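Local coordinates for MtVAO615 (Myceliophthora thermophila, PDB 6F72), which binds one FAD bicovalently per subunit and is probably an oxidase that reacts rapidly with oxygen when reduced, its substrate still unidentified, at residues 122-127 against 162-167. Numbering follows the deposited sequence.
Sequences NYPSYV and KSTGKG. With FAD (flavin-adenine dinucleotide), chain E; NAG (2-acetamido-2-deoxy-beta-D-glucopyranose), chain C.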
loop_
_atom_site.group_PDB
_atom_site.type_symbol
_atom_site.label_atom_id
_atom_site.label_comp_id
_atom_site.label_asym_id
_atom_site.label_seq_id
_atom_site.Cartn_x
_atom_site.Cartn_y
_atom_site.Cartn_z
ATOM N N ASN A 122 17.897 2.158 9.879
ATOM C CA ASN A 122 17.322 1.424 8.735
ATOM C C ASN A 122 17.256 2.260 7.439
ATOM O O ASN A 122 17.023 1.717 6.345
ATOM C CB ASN A 122 15.915 0.911 9.071
ATOM C CG ASN A 122 15.893 -0.108 10.217
ATOM O OD1 ASN A 122 16.776 -0.967 10.358
ATOM N ND2 ASN A 122 14.847 -0.027 11.022
ATOM N N TYR A 123 17.440 3.574 7.562
ATOM C CA TYR A 123 17.430 4.480 6.422
ATOM C C TYR A 123 18.619 4.174 5.519
ATOM O O TYR A 123 19.670 3.764 6.031
ATOM C CB TYR A 123 17.480 5.934 6.915
ATOM C CG TYR A 123 16.141 6.489 7.347
ATOM C CD1 TYR A 123 15.061 5.643 7.639
ATOM C CD2 TYR A 123 15.961 7.863 7.491
ATOM C CE1 TYR A 123 13.839 6.153 8.041
ATOM C CE2 TYR A 123 14.739 8.385 7.895
ATOM C CZ TYR A 123 13.685 7.522 8.160
ATOM O OH TYR A 123 12.470 8.028 8.544
ATOM N N PRO A 124 18.457 4.341 4.182
ATOM C CA PRO A 124 19.579 4.146 3.247
ATOM C C PRO A 124 20.665 5.207 3.473
ATOM O O PRO A 124 20.340 6.305 3.904
ATOM C CB PRO A 124 18.928 4.383 1.869
ATOM C CG PRO A 124 17.829 5.358 2.152
ATOM C CD PRO A 124 17.291 4.948 3.506
ATOM N N SER A 125 21.923 4.882 3.169
ATOM C CA SER A 125 23.039 5.831 3.253
ATOM C C SER A 125 23.000 6.944 2.197
ATOM O O SER A 125 23.311 8.103 2.492
ATOM C CB SER A 125 24.356 5.084 3.121
ATOM O OG SER A 125 24.560 4.224 4.214
ATOM N N TYR A 126 22.663 6.573 0.959
ATOM C CA TYR A 126 22.602 7.503 -0.182
ATOM C C TYR A 126 21.339 7.270 -1.002
ATOM O O TYR A 126 20.848 6.135 -1.104
ATOM C CB TYR A 126 23.823 7.346 -1.093
ATOM C CG TYR A 126 25.110 7.836 -0.480
ATOM C CD1 TYR A 126 25.510 9.175 -0.615
ATOM C CD2 TYR A 126 25.935 6.962 0.238
ATOM C CE1 TYR A 126 26.697 9.627 -0.041
ATOM C CE2 TYR A 126 27.111 7.400 0.820
ATOM C CZ TYR A 126 27.497 8.724 0.669
ATOM O OH TYR A 126 28.678 9.126 1.254
ATOM N N VAL A 127 20.839 8.353 -1.592
ATOM C CA VAL A 127 19.559 8.362 -2.306
ATOM C C VAL A 127 19.788 8.867 -3.737
ATOM O O VAL A 127 20.271 9.997 -3.936
ATOM C CB VAL A 127 18.528 9.264 -1.569
ATOM C CG1 VAL A 127 17.237 9.403 -2.363
ATOM C CG2 VAL A 127 18.251 8.763 -0.150
ATOM N N LYS A 162 9.716 -2.392 3.231
ATOM C CA LYS A 162 10.284 -2.850 1.957
ATOM C C LYS A 162 10.953 -1.729 1.120
ATOM O O LYS A 162 11.675 -2.011 0.155
ATOM C CB LYS A 162 9.237 -3.648 1.161
ATOM C CG LYS A 162 8.756 -4.913 1.893
ATOM C CD LYS A 162 7.419 -5.442 1.370
ATOM C CE LYS A 162 7.459 -5.813 -0.120
ATOM N NZ LYS A 162 6.086 -6.085 -0.633
ATOM N N SER A 163 10.745 -0.474 1.524
ATOM C CA SER A 163 11.373 0.666 0.883
ATOM C C SER A 163 12.466 1.402 1.712
ATOM O O SER A 163 12.831 2.515 1.358
ATOM C CB SER A 163 10.296 1.620 0.348
ATOM O OG SER A 163 9.489 2.141 1.386
ATOM N N THR A 164 12.948 0.804 2.814
ATOM C CA THR A 164 14.242 1.178 3.435
ATOM C C THR A 164 15.211 0.001 3.466
ATOM O O THR A 164 14.848 -1.133 3.130
ATOM C CB THR A 164 14.179 1.713 4.896
ATOM O OG1 THR A 164 13.096 1.126 5.644
ATOM C CG2 THR A 164 14.215 3.263 4.975
ATOM N N GLY A 165 16.447 0.293 3.860
ATOM C CA GLY A 165 17.480 -0.708 4.092
ATOM C C GLY A 165 18.753 -0.046 4.590
ATOM O O GLY A 165 19.260 0.887 3.966
ATOM N N LYS A 166 19.241 -0.514 5.739
ATOM C CA LYS A 166 20.494 -0.058 6.331
ATOM C C LYS A 166 21.645 -0.255 5.337
ATOM O O LYS A 166 21.746 -1.307 4.700
ATOM C CB LYS A 166 20.748 -0.826 7.638
ATOM C CG LYS A 166 22.064 -0.503 8.327
ATOM C CD LYS A 166 22.310 -1.386 9.530
ATOM C CE LYS A 166 21.784 -0.738 10.802
ATOM N NZ LYS A 166 22.315 -1.399 12.033
ATOM N N GLY A 167 22.474 0.785 5.191
ATOM C CA GLY A 167 23.655 0.769 4.320
ATOM C C GLY A 167 23.379 0.730 2.828
ATOM O O GLY A 167 24.263 0.374 2.044
HETATM P PA FAD E . 6.759 2.532 -1.188
HETATM O O1A FAD E . 7.033 2.157 0.246
HETATM O O2A FAD E . 7.591 3.647 -1.756
HETATM O O5B FAD E . 6.920 1.212 -2.090
HETATM C C5B FAD E . 6.395 -0.052 -1.682
HETATM C C4B FAD E . 7.157 -1.206 -2.324
HETATM O O4B FAD E . 7.120 -1.072 -3.747
HETATM C C3B FAD E . 8.624 -1.281 -1.948
HETATM O O3B FAD E . 8.964 -2.671 -1.880
HETATM C C2B FAD E . 9.358 -0.637 -3.112
HETATM O O2B FAD E . 10.667 -1.184 -3.286
HETATM C C1B FAD E . 8.449 -0.967 -4.284
HETATM N N9A FAD E . 8.419 0.059 -5.353
HETATM C C8A FAD E . 7.744 1.227 -5.304
HETATM N N7A FAD E . 7.891 1.915 -6.464
HETATM C C5A FAD E . 8.664 1.174 -7.274
HETATM C C6A FAD E . 9.207 1.316 -8.643
HETATM N N6A FAD E . 8.934 2.430 -9.359
HETATM N N1A FAD E . 9.980 0.319 -9.132
HETATM C C2A FAD E . 10.262 -0.792 -8.417
HETATM N N3A FAD E . 9.792 -0.990 -7.161
HETATM C C4A FAD E . 9.004 -0.059 -6.548
HETATM N N1 FAD E . -3.398 -0.211 -0.312
HETATM C C2 FAD E . -4.582 -0.539 -0.889
HETATM O O2 FAD E . -4.637 -1.550 -1.629
HETATM N N3 FAD E . -5.700 0.192 -0.686
HETATM C C4 FAD E . -5.743 1.280 0.099
HETATM O O4 FAD E . -6.804 1.925 0.260
HETATM C C4X FAD E . -4.487 1.707 0.754
HETATM N N5 FAD E . -4.437 2.798 1.547
HETATM C C5X FAD E . -3.279 3.186 2.155
HETATM C C6 FAD E . -3.248 4.333 2.978
HETATM C C7 FAD E . -2.033 4.712 3.590
HETATM C C7M FAD E . -2.024 5.943 4.478
HETATM C C8 FAD E . -0.778 3.909 3.356
HETATM C C8M FAD E . 0.597 4.289 3.888
HETATM C C9 FAD E . -0.832 2.784 2.540
HETATM C C9A FAD E . -2.026 2.388 1.932
HETATM N N10 FAD E . -2.058 1.252 1.087
HETATM C C10 FAD E . -3.283 0.874 0.496
HETATM C "C1'" FAD E . -0.856 0.442 0.907
HETATM C "C2'" FAD E . -0.107 0.535 -0.389
HETATM O "O2'" FAD E . -0.864 -0.160 -1.377
HETATM C "C3'" FAD E . 1.222 -0.166 -0.134
HETATM O "O3'" FAD E . 1.836 0.316 1.080
HETATM C "C4'" FAD E . 2.174 0.010 -1.307
HETATM O "O4'" FAD E . 3.301 -0.851 -1.136
HETATM C "C5'" FAD E . 2.590 1.472 -1.484
HETATM O "O5'" FAD E . 3.555 1.612 -2.514
HETATM P P FAD E . 4.360 2.994 -2.661
HETATM O O1P FAD E . 3.378 4.130 -2.620
HETATM O O2P FAD E . 5.297 2.792 -3.829
HETATM O O3P FAD E . 5.228 3.004 -1.298
HETATM C C1 NAG C . 15.251 -1.578 16.160
HETATM C C2 NAG C . 14.899 -2.737 15.198
HETATM C C3 NAG C . 15.288 -4.084 15.801
HETATM C C4 NAG C . 16.746 -4.124 16.285
HETATM C C5 NAG C . 17.081 -2.873 17.106
HETATM C C6 NAG C . 18.577 -2.744 17.367
HETATM C C7 NAG C . 13.033 -2.499 13.585
HETATM C C8 NAG C . 11.549 -2.592 13.424
HETATM N N2 NAG C . 13.489 -2.765 14.818
HETATM O O3 NAG C . 15.067 -5.108 14.824
HETATM O O4 NAG C . 16.951 -5.247 17.154
HETATM O O5 NAG C . 16.642 -1.663 16.473
HETATM O O6 NAG C . 18.728 -1.932 18.535
HETATM O O7 NAG C . 13.744 -2.207 12.633
HETATM O O HOH W 1 22.188 3.451 6.129
#
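The methyl CG2 of Thr164 packs against two side chains of 122-127: it lies 3.7 Å from CD1 of Tyr123, the two side chains crossing obliquely, and 3.8 Å from CD of Pro124. The Tyr123 hydroxyl is hydrogen-bonded to OD2 of Asp97. CB of Thr164 sits 3.2 Å from the carbonyl O of Asn122, which also approaches Gly165 N at 2.9 Å. A CA-H...O contact, Pro124 CA to Gly165 O at 3.4 Å, extends the backbone packing. One water joins the segments further along, donating to Tyr123 O, accepting from Gly167 N (2.8 Å) and hydrogen-bonding with Ser125 OG. The contact belongs to the FAD-binding PCMH-type domain, where the loop between parallel neighbours 150-153 and 169-172 passes beside the lead-in to strand 126-129, the other neighbour of 169-172. Ser163 OG donates to FAD O1A at 2.7 Å, so the same loop grips the adenosine-side phosphate. At the start of 122-127, CG of Asn122 is anti to the carbonyl carbon (chi1 -63°), which sets it beside the backbone N, and ND2 donates to O7 of a glycan NAG at 2.9 Å and to Phe103 O. An alanine here would probably leave both acceptors without this donor and the sugar's acetamido group less firmly held.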